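Local coordinates for chitin oligosaccharide binding protein NagB2 (Paenibacillus sp. FPU-7, PDB 7EHU) that binds chitin oligosaccharides built from N-acetylglucosamine, probably delivering them to a membrane transporter as an extracellular solute-binding protein, at residues A[141-145]-A[336-340]; A[190-196]-A[252-257]; A[236-240]-A[404-408]. All blocks are in the same frame, centred on the assembly; numbering follows the deposited sequence.

Contact 1: A[141-145]-A[336-340]; sequences GLPEA and IKNFY. With NAG (2-acetamido-2-deoxy-beta-D-glucopyranose), chain B.
Glu-144 and Tyr-340 bring the two backbones closest, with CA atoms 7.8 Å apart where strand 138-154 turns a corner beside the C-terminal end of helix 326-339. This is helix-on-sheet packing in a solute-binding protein fold, and it illustrates how the first residue past a helix can be turned back onto a strand that leads to the ligand. Tyr-340 fills that role. Its ring lies flat between two apolar groups: over one face comes Leu-142, and over the centre of the other comes CD2 of the preceding Phe-339. Leu-142 meets the ring with two parts of its side chain. CB of Leu-142 sits 3.4 Å from Tyr-340 CZ, near the phenol end, while its CD1 methyl makes a CH-pi contact 4.1 Å from the centroid of that ring and 22° off its normal. The same Leu-142 CD1 also meets CG2 of Ile-336 at 3.9 Å, one helical turn before the tyrosine, the two side chains crossing at about a right angle. At the ring's rim Pro-143 O comes within 3.4 Å of Tyr-340 CE1, close to the ring plane. The hydroxyl OH of Tyr-340 gives a weak hydrogen bond to Leu-142 O at 2.7 Å, and a second weak one joins it to the backbone N of Tyr-318 on strand 309-320. Glu-144 meets the other aromatic. With CG anti to its N (chi1 169°) and the chain extended beyond, its carboxylate stands at the edge of Phe-339, Glu-144 CD being 3.8 Å from Phe-339 CZ and the carboxylate and ring planes 89° apart. From the corner the chain enters the sugar pocket, where Ala-145 CB lies 3.8 Å from C8, the acetamide methyl of an N-acetylglucosamine unit.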
loop_
_atom_site.group_PDB
_atom_site.type_symbol
_atom_site.label_atom_id
_atom_site.label_comp_id
_atom_site.label_asym_id
_atom_site.label_seq_id
_atom_site.Cartn_x
_atom_site.Cartn_y
_atom_site.Cartn_z
ATOM N N GLY A 141 0.715 -14.821 7.881
ATOM C CA GLY A 141 0.353 -13.493 8.351
ATOM C C GLY A 141 -1.104 -13.245 8.035
ATOM O O GLY A 141 -1.724 -14.007 7.290
ATOM N N LEU A 142 -1.636 -12.157 8.595
ATOM C CA LEU A 142 -3.067 -11.878 8.512
ATOM C C LEU A 142 -3.258 -10.425 8.101
ATOM O O LEU A 142 -2.877 -9.515 8.852
ATOM C CB LEU A 142 -3.787 -12.159 9.829
ATOM C CG LEU A 142 -3.665 -13.605 10.283
ATOM C CD1 LEU A 142 -4.215 -13.770 11.688
ATOM C CD2 LEU A 142 -4.358 -14.596 9.349
ATOM N N PRO A 143 -3.836 -10.160 6.936
ATOM C CA PRO A 143 -3.972 -8.772 6.500
ATOM C C PRO A 143 -4.893 -8.027 7.452
ATOM O O PRO A 143 -5.916 -8.561 7.900
ATOM C CB PRO A 143 -4.589 -8.905 5.108
ATOM C CG PRO A 143 -5.270 -10.224 5.103
ATOM C CD PRO A 143 -4.443 -11.103 5.990
ATOM N N GLU A 144 -4.545 -6.772 7.740
ATOM C CA GLU A 144 -5.333 -5.899 8.608
ATOM C C GLU A 144 -6.438 -5.184 7.849
ATOM O O GLU A 144 -7.486 -4.888 8.426
ATOM C CB GLU A 144 -4.387 -4.848 9.237
ATOM C CG GLU A 144 -5.064 -3.725 9.955
ATOM C CD GLU A 144 -4.130 -2.723 10.616
ATOM O OE1 GLU A 144 -2.933 -2.994 10.791
ATOM O OE2 GLU A 144 -4.625 -1.652 10.988
ATOM N N ALA A 145 -6.202 -4.903 6.575
ATOM C CA ALA A 145 -7.114 -4.151 5.737
ATOM C C ALA A 145 -6.882 -4.613 4.312
ATOM O O ALA A 145 -5.891 -5.277 4.012
ATOM C CB ALA A 145 -6.846 -2.648 5.831
ATOM N N ILE A 336 -4.345 -12.182 18.457
ATOM C CA ILE A 336 -5.020 -12.459 17.188
ATOM C C ILE A 336 -6.532 -12.488 17.400
ATOM O O ILE A 336 -7.304 -11.886 16.641
ATOM C CB ILE A 336 -4.486 -13.756 16.549
ATOM C CG1 ILE A 336 -3.019 -13.595 16.132
ATOM C CG2 ILE A 336 -5.347 -14.204 15.363
ATOM C CD1 ILE A 336 -2.338 -14.890 15.835
ATOM N N LYS A 337 -6.962 -13.180 18.457
ATOM C CA LYS A 337 -8.378 -13.285 18.783
ATOM C C LYS A 337 -9.017 -11.920 18.965
ATOM O O LYS A 337 -10.175 -11.702 18.564
ATOM C CB LYS A 337 -8.534 -14.113 20.059
ATOM C CG LYS A 337 -9.969 -14.222 20.565
ATOM C CD LYS A 337 -10.082 -14.848 21.958
ATOM C CE LYS A 337 -9.451 -13.996 23.015
ATOM N NZ LYS A 337 -10.439 -13.073 23.670
ATOM N N ASN A 338 -8.292 -10.999 19.601
ATOM C CA ASN A 338 -8.858 -9.710 19.952
ATOM C C ASN A 338 -8.681 -8.658 18.880
ATOM O O ASN A 338 -9.455 -7.699 18.852
ATOM C CB ASN A 338 -8.271 -9.232 21.275
ATOM C CG ASN A 338 -8.771 -10.058 22.452
ATOM O OD1 ASN A 338 -9.876 -10.600 22.409
ATOM N ND2 ASN A 338 -7.981 -10.140 23.513
ATOM N N PHE A 339 -7.709 -8.811 17.988
ATOM C CA PHE A 339 -7.526 -7.848 16.914
ATOM C C PHE A 339 -8.387 -8.175 15.700
ATOM O O PHE A 339 -8.992 -7.274 15.104
ATOM C CB PHE A 339 -6.053 -7.796 16.491
ATOM C CG PHE A 339 -5.746 -6.672 15.544
ATOM C CD1 PHE A 339 -5.645 -5.379 15.999
ATOM C CD2 PHE A 339 -5.563 -6.909 14.197
ATOM C CE1 PHE A 339 -5.374 -4.338 15.132
ATOM C CE2 PHE A 339 -5.288 -5.867 13.319
ATOM C CZ PHE A 339 -5.186 -4.582 13.790
ATOM N N TYR A 340 -8.434 -9.451 15.314
ATOM C CA TYR A 340 -9.121 -9.889 14.093
ATOM C C TYR A 340 -10.544 -10.292 14.455
ATOM O O TYR A 340 -10.888 -11.462 14.564
ATOM C CB TYR A 340 -8.327 -11.005 13.413
ATOM C CG TYR A 340 -7.000 -10.516 12.903
ATOM C CD1 TYR A 340 -6.908 -9.831 11.699
ATOM C CD2 TYR A 340 -5.832 -10.708 13.627
ATOM C CE1 TYR A 340 -5.700 -9.370 11.225
ATOM C CE2 TYR A 340 -4.618 -10.255 13.164
ATOM C CZ TYR A 340 -4.554 -9.576 11.978
ATOM O OH TYR A 340 -3.341 -9.134 11.524
HETATM C C1 NAG B . -0.635 1.474 5.573
HETATM C C2 NAG B . -1.023 0.305 4.685
HETATM C C3 NAG B . 0.167 -0.168 3.855
HETATM C C4 NAG B . 0.872 0.993 3.167
HETATM C C5 NAG B . 1.181 2.062 4.207
HETATM C C6 NAG B . 1.828 3.304 3.649
HETATM C C7 NAG B . -2.813 -1.111 5.658
HETATM C C8 NAG B . -3.093 -2.264 6.566
HETATM N N2 NAG B . -1.520 -0.798 5.497
HETATM O O3 NAG B . -0.320 -1.113 2.914
HETATM O O4 NAG B . 2.112 0.542 2.631
HETATM O O5 NAG B . -0.047 2.478 4.814
HETATM O O6 NAG B . 2.172 4.209 4.692
HETATM O O7 NAG B . -3.716 -0.509 5.082
#

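Contact 2: A[190-196]-A[252-257]; sequences LGGGSGD and VLGLKY
Two waters donate to Leu-253 O, at 2.8 and 3.0 Å, and the CA-H of Gly-193 adds a weaker contact, CA to O 3.3 Å. The first water also accepts from Ser-194 N and the second is bonded to Ser-194 OG, so the start of a type II' beta turn, Gly-193 to Asp-196, is tied to the short 3-10 segment 252-254. The pairing is a worked example of glycines letting two irregular loops run against each other. Gly-192 N donates to Val-252 O at 3.0 Å and Gly-193 N to Leu-255 O at 2.9 Å, while a CB on Gly-191 would run into the carbonyl of Lys-256. Leu-190 and Val-252 lie side by side, CD2 to CG2 3.9 Å; the latter methyl, anti to its own backbone N, is directed onto the leucine. At the end of the turn, Asp-196 OD2 accepts from Tyr-257 N, in the first turn of helix 257-265, at 2.8 Å. The N-H points straight at the oxygen (179°) but arrives from above the carboxylate plane, 38° out of it. With an alanine in place of Asp-196 the carboxylate is gone, and the N-H of Tyr-257 would probably lose its mate, leaving the end of the turn less firmly tied to the helix start. Tyr-257 then carries its ring toward the sugar, its OH held by Asp-274 and Trp-277. On its backbone side, one water accepts from Gly-191 N and donates to Tyr-257 O at 3.0 Å.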
loop_
_atom_site.group_PDB
_atom_site.type_symbol
_atom_site.label_atom_id
_atom_site.label_comp_id
_atom_site.label_asym_id
_atom_site.label_seq_id
_atom_site.Cartn_x
_atom_site.Cartn_y
_atom_site.Cartn_z
ATOM N N LEU A 190 2.454 14.715 -5.363
ATOM C CA LEU A 190 3.225 13.509 -5.119
ATOM C C LEU A 190 4.417 13.927 -4.245
ATOM O O LEU A 190 5.144 14.873 -4.580
ATOM C CB LEU A 190 3.727 12.959 -6.447
ATOM C CG LEU A 190 4.040 11.455 -6.483
ATOM C CD1 LEU A 190 4.176 10.980 -7.960
ATOM C CD2 LEU A 190 5.037 10.897 -5.563
ATOM N N GLY A 191 4.616 13.249 -3.121
ATOM C CA GLY A 191 5.801 13.413 -2.301
ATOM C C GLY A 191 6.675 12.188 -2.427
ATOM O O GLY A 191 6.333 11.136 -1.895
ATOM N N GLY A 192 7.781 12.298 -3.164
ATOM C CA GLY A 192 8.601 11.146 -3.475
ATOM C C GLY A 192 10.078 11.331 -3.183
ATOM O O GLY A 192 10.911 10.607 -3.731
ATOM N N GLY A 193 10.422 12.273 -2.305
ATOM C CA GLY A 193 11.800 12.551 -1.965
ATOM C C GLY A 193 12.317 11.644 -0.869
ATOM O O GLY A 193 11.646 10.721 -0.414
ATOM N N SER A 194 13.543 11.930 -0.430
ATOM C CA SER A 194 14.156 11.270 0.729
ATOM C C SER A 194 14.040 9.762 0.522
ATOM O O SER A 194 14.426 9.259 -0.541
ATOM C CB SER A 194 13.509 11.796 2.003
ATOM O OG SER A 194 13.413 13.206 2.011
ATOM N N GLY A 195 13.521 9.012 1.488
ATOM C CA GLY A 195 13.365 7.582 1.335
ATOM C C GLY A 195 11.979 7.155 0.906
ATOM O O GLY A 195 11.598 6.002 1.131
ATOM N N ASP A 196 11.234 8.058 0.261
ATOM C CA ASP A 196 9.845 7.831 -0.096
ATOM C C ASP A 196 9.634 7.569 -1.589
ATOM O O ASP A 196 8.554 7.844 -2.116
ATOM C CB ASP A 196 8.959 8.974 0.392
ATOM C CG ASP A 196 8.804 8.988 1.898
ATOM O OD1 ASP A 196 8.951 7.920 2.522
ATOM O OD2 ASP A 196 8.398 10.032 2.440
ATOM N N VAL A 252 8.298 17.352 -6.288
ATOM C CA VAL A 252 8.116 15.958 -5.875
ATOM C C VAL A 252 9.322 15.431 -5.102
ATOM O O VAL A 252 9.166 14.739 -4.088
ATOM C CB VAL A 252 7.780 15.086 -7.100
ATOM C CG1 VAL A 252 8.819 15.245 -8.204
ATOM C CG2 VAL A 252 7.640 13.604 -6.689
ATOM N N LEU A 253 10.540 15.732 -5.563
ATOM C CA LEU A 253 11.722 15.171 -4.911
ATOM C C LEU A 253 12.106 15.928 -3.643
ATOM O O LEU A 253 12.976 15.455 -2.902
ATOM C CB LEU A 253 12.913 15.088 -5.881
ATOM C CG LEU A 253 12.698 14.232 -7.131
ATOM C CD1 LEU A 253 13.965 14.218 -7.992
ATOM C CD2 LEU A 253 12.295 12.798 -6.778
ATOM N N GLY A 254 11.451 17.049 -3.354
ATOM C CA GLY A 254 11.696 17.805 -2.143
ATOM C C GLY A 254 10.661 17.587 -1.061
ATOM O O GLY A 254 10.718 18.258 -0.022
ATOM N N LEU A 255 9.721 16.663 -1.269
ATOM C CA LEU A 255 8.613 16.459 -0.351
ATOM C C LEU A 255 8.560 15.009 0.090
ATOM O O LEU A 255 8.776 14.102 -0.717
ATOM C CB LEU A 255 7.296 16.788 -1.051
ATOM C CG LEU A 255 7.128 18.256 -1.432
ATOM C CD1 LEU A 255 5.953 18.393 -2.410
ATOM C CD2 LEU A 255 6.896 19.141 -0.218
ATOM N N LYS A 256 8.238 14.800 1.360
ATOM C CA LYS A 256 7.942 13.477 1.890
ATOM C C LYS A 256 6.553 13.035 1.429
ATOM O O LYS A 256 5.712 13.854 1.051
ATOM C CB LYS A 256 7.951 13.534 3.421
ATOM C CG LYS A 256 9.244 14.024 4.071
ATOM C CD LYS A 256 9.240 13.801 5.596
ATOM C CE LYS A 256 8.000 14.383 6.300
ATOM N NZ LYS A 256 8.312 14.873 7.681
ATOM N N TYR A 257 6.318 11.723 1.510
ATOM C CA TYR A 257 5.026 11.146 1.136
ATOM C C TYR A 257 3.878 11.932 1.748
ATOM O O TYR A 257 2.936 12.311 1.051
ATOM C CB TYR A 257 4.980 9.695 1.639
ATOM C CG TYR A 257 3.667 8.989 1.498
ATOM C CD1 TYR A 257 3.027 8.899 0.278
ATOM C CD2 TYR A 257 3.087 8.376 2.594
ATOM C CE1 TYR A 257 1.829 8.221 0.152
ATOM C CE2 TYR A 257 1.902 7.698 2.494
ATOM C CZ TYR A 257 1.284 7.603 1.263
ATOM O OH TYR A 257 0.116 6.876 1.196
HETATM O O HOH W 1 2.486 11.805 -1.847
HETATM O O HOH W 2 15.040 13.520 -2.730
HETATM O O HOH W 3 13.664 15.457 -0.007
#

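Contact 3: A[236-240]-A[404-408]; sequences FKRLK and VQELL
Leu-407 CD2 and Leu-239 CD2 meet at 4.1 Å in the middle of the interface between helices 230-244 and 394-408. The same Leu-407 methyl, CD2, also touches the backbone of the facing helix, lying 3.9 Å from Phe-236 O. Around this centre the apolar surface widens. Phe-236 presents an edge, its CE1 coming 4.0 Å from Val-404 CG1 near the ring plane, and Leu-408 CD2 closes the other flank against Leu-239 CG at 4.3 Å. Lys-240 forms the border. Lys-240 CD lies 3.9 Å from Leu-407 CD1, so the aliphatic part of the lysine extends the greasy surface before the chain turns polar. A single bend at chi2 (54°), followed by an extended run, carries the ammonium group past the leucine to the far helix, where Lys-240 NZ donates to Leu-407 O at 2.9 Å, nearly along the C=O axis (166°). Near the C-terminal end of helix 394-408 such a bond gives a partner to a carbonyl of the last turn; a longer, weak ion pair joins the same NZ to Asp-244. Leu-417 and Val-418 of helix 414-430 also touch Phe-236. The axes of segments 236-240 and 404-408 approach to 10.6 Å and cross at -49°, close to the roughly -50° expected when i, i+4 ridges pack into i, i+4 grooves, and so consistent with ridges-into-grooves packing.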
loop_
_atom_site.group_PDB
_atom_site.type_symbol
_atom_site.label_atom_id
_atom_site.label_comp_id
_atom_site.label_asym_id
_atom_site.label_seq_id
_atom_site.Cartn_x
_atom_site.Cartn_y
_atom_site.Cartn_z
ATOM N N PHE A 236 7.376 3.877 -18.293
ATOM C CA PHE A 236 8.343 4.797 -17.708
ATOM C C PHE A 236 8.521 6.027 -18.568
ATOM O O PHE A 236 8.756 7.115 -18.035
ATOM C CB PHE A 236 9.659 4.082 -17.444
ATOM C CG PHE A 236 9.568 3.118 -16.308
ATOM C CD1 PHE A 236 9.526 3.568 -14.999
ATOM C CD2 PHE A 236 9.450 1.764 -16.539
ATOM C CE1 PHE A 236 9.407 2.676 -13.938
ATOM C CE2 PHE A 236 9.336 0.880 -15.480
ATOM C CZ PHE A 236 9.309 1.340 -14.179
ATOM N N LYS A 237 8.393 5.881 -19.892
ATOM C CA LYS A 237 8.358 7.055 -20.757
ATOM C C LYS A 237 7.195 7.971 -20.402
ATOM O O LYS A 237 7.354 9.194 -20.358
ATOM C CB LYS A 237 8.320 6.656 -22.235
ATOM C CG LYS A 237 9.647 6.049 -22.698
ATOM C CD LYS A 237 9.733 5.751 -24.190
ATOM C CE LYS A 237 9.164 6.932 -24.948
ATOM N NZ LYS A 237 9.228 7.006 -26.407
ATOM N N ARG A 238 6.018 7.409 -20.165
ATOM C CA ARG A 238 4.882 8.240 -19.784
ATOM C C ARG A 238 5.087 8.891 -18.414
ATOM O O ARG A 238 4.700 10.048 -18.215
ATOM C CB ARG A 238 3.597 7.414 -19.826
ATOM C CG ARG A 238 3.145 7.020 -21.237
ATOM C CD ARG A 238 2.072 5.963 -21.190
ATOM N NE ARG A 238 1.848 5.312 -22.476
ATOM C CZ ARG A 238 0.857 5.553 -23.313
ATOM N NH1 ARG A 238 -0.095 6.432 -23.027
ATOM N NH2 ARG A 238 0.795 4.847 -24.427
ATOM N N LEU A 239 5.649 8.156 -17.450
ATOM C CA LEU A 239 5.924 8.744 -16.141
ATOM C C LEU A 239 6.833 9.953 -16.288
ATOM O O LEU A 239 6.574 11.020 -15.723
ATOM C CB LEU A 239 6.593 7.713 -15.235
ATOM C CG LEU A 239 6.944 8.152 -13.811
ATOM C CD1 LEU A 239 5.716 8.519 -12.984
ATOM C CD2 LEU A 239 7.739 7.059 -13.126
ATOM N N LYS A 240 7.914 9.795 -17.052
ATOM C CA LYS A 240 8.816 10.907 -17.306
ATOM C C LYS A 240 8.094 12.060 -17.995
ATOM O O LYS A 240 8.290 13.223 -17.627
ATOM C CB LYS A 240 9.999 10.395 -18.134
ATOM C CG LYS A 240 11.080 11.407 -18.457
ATOM C CD LYS A 240 11.631 12.090 -17.219
ATOM C CE LYS A 240 12.760 13.050 -17.564
ATOM N NZ LYS A 240 13.282 13.705 -16.340
ATOM N N VAL A 404 13.476 5.591 -9.985
ATOM C CA VAL A 404 12.416 6.521 -10.376
ATOM C C VAL A 404 12.685 7.910 -9.809
ATOM O O VAL A 404 12.324 8.917 -10.420
ATOM C CB VAL A 404 10.993 6.031 -10.035
ATOM C CG1 VAL A 404 10.635 4.756 -10.811
ATOM C CG2 VAL A 404 10.767 5.852 -8.515
ATOM N N GLN A 405 13.349 8.000 -8.660
ATOM C CA GLN A 405 13.775 9.304 -8.169
ATOM C C GLN A 405 14.791 9.919 -9.123
ATOM O O GLN A 405 14.709 11.113 -9.451
ATOM C CB GLN A 405 14.344 9.160 -6.759
ATOM C CG GLN A 405 13.294 8.914 -5.684
ATOM C CD GLN A 405 13.899 8.642 -4.328
ATOM O OE1 GLN A 405 14.974 8.054 -4.215
ATOM N NE2 GLN A 405 13.224 9.088 -3.282
ATOM N N GLU A 406 15.736 9.106 -9.606
ATOM C CA GLU A 406 16.714 9.563 -10.589
ATOM C C GLU A 406 16.046 9.931 -11.905
ATOM O O GLU A 406 16.431 10.918 -12.536
ATOM C CB GLU A 406 17.756 8.464 -10.799
ATOM C CG GLU A 406 18.630 8.261 -9.587
ATOM C CD GLU A 406 19.476 7.000 -9.642
ATOM O OE1 GLU A 406 20.087 6.667 -8.613
ATOM O OE2 GLU A 406 19.501 6.325 -10.685
ATOM N N LEU A 407 15.058 9.144 -12.340
ATOM C CA LEU A 407 14.311 9.481 -13.549
ATOM C C LEU A 407 13.654 10.850 -13.421
ATOM O O LEU A 407 13.758 11.690 -14.324
ATOM C CB LEU A 407 13.255 8.403 -13.800
ATOM C CG LEU A 407 12.353 8.579 -15.029
ATOM C CD1 LEU A 407 13.147 8.564 -16.307
ATOM C CD2 LEU A 407 11.274 7.508 -15.085
ATOM N N LEU A 408 12.937 11.081 -12.312
ATOM C CA LEU A 408 12.228 12.347 -12.160
ATOM C C LEU A 408 13.191 13.516 -12.021
ATOM O O LEU A 408 12.855 14.640 -12.409
ATOM C CB LEU A 408 11.258 12.308 -10.971
ATOM C CG LEU A 408 10.064 11.349 -11.039
ATOM C CD1 LEU A 408 8.992 11.718 -10.001
ATOM C CD2 LEU A 408 9.489 11.310 -12.430
#

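Overall arrangement
Contact 1 and contact 2 stand on opposite sides of the chain's centre, their own centres 31 Å apart, and each reaches the sugar: Glu-144 and Ala-145 line the pocket from one side, while the side chain of Tyr-257 comes within about 4 Å of an N-acetylglucosamine from the other. This is consistent with a two-lobed binding protein closing on its ligand. Contact 3 lies farther back, the side chain of Val-404 being about 11 Å from a bound N-acetylglucosamine, but it touches contact 2 directly, their centres 14 Å apart. The join is Gln-405, whose NE2 meets Gly-192 O at 2.8 Å and Ser-194 O at 3.0 Å, probable hydrogen bonds binding helix 394-408 to the glycine-rich loop.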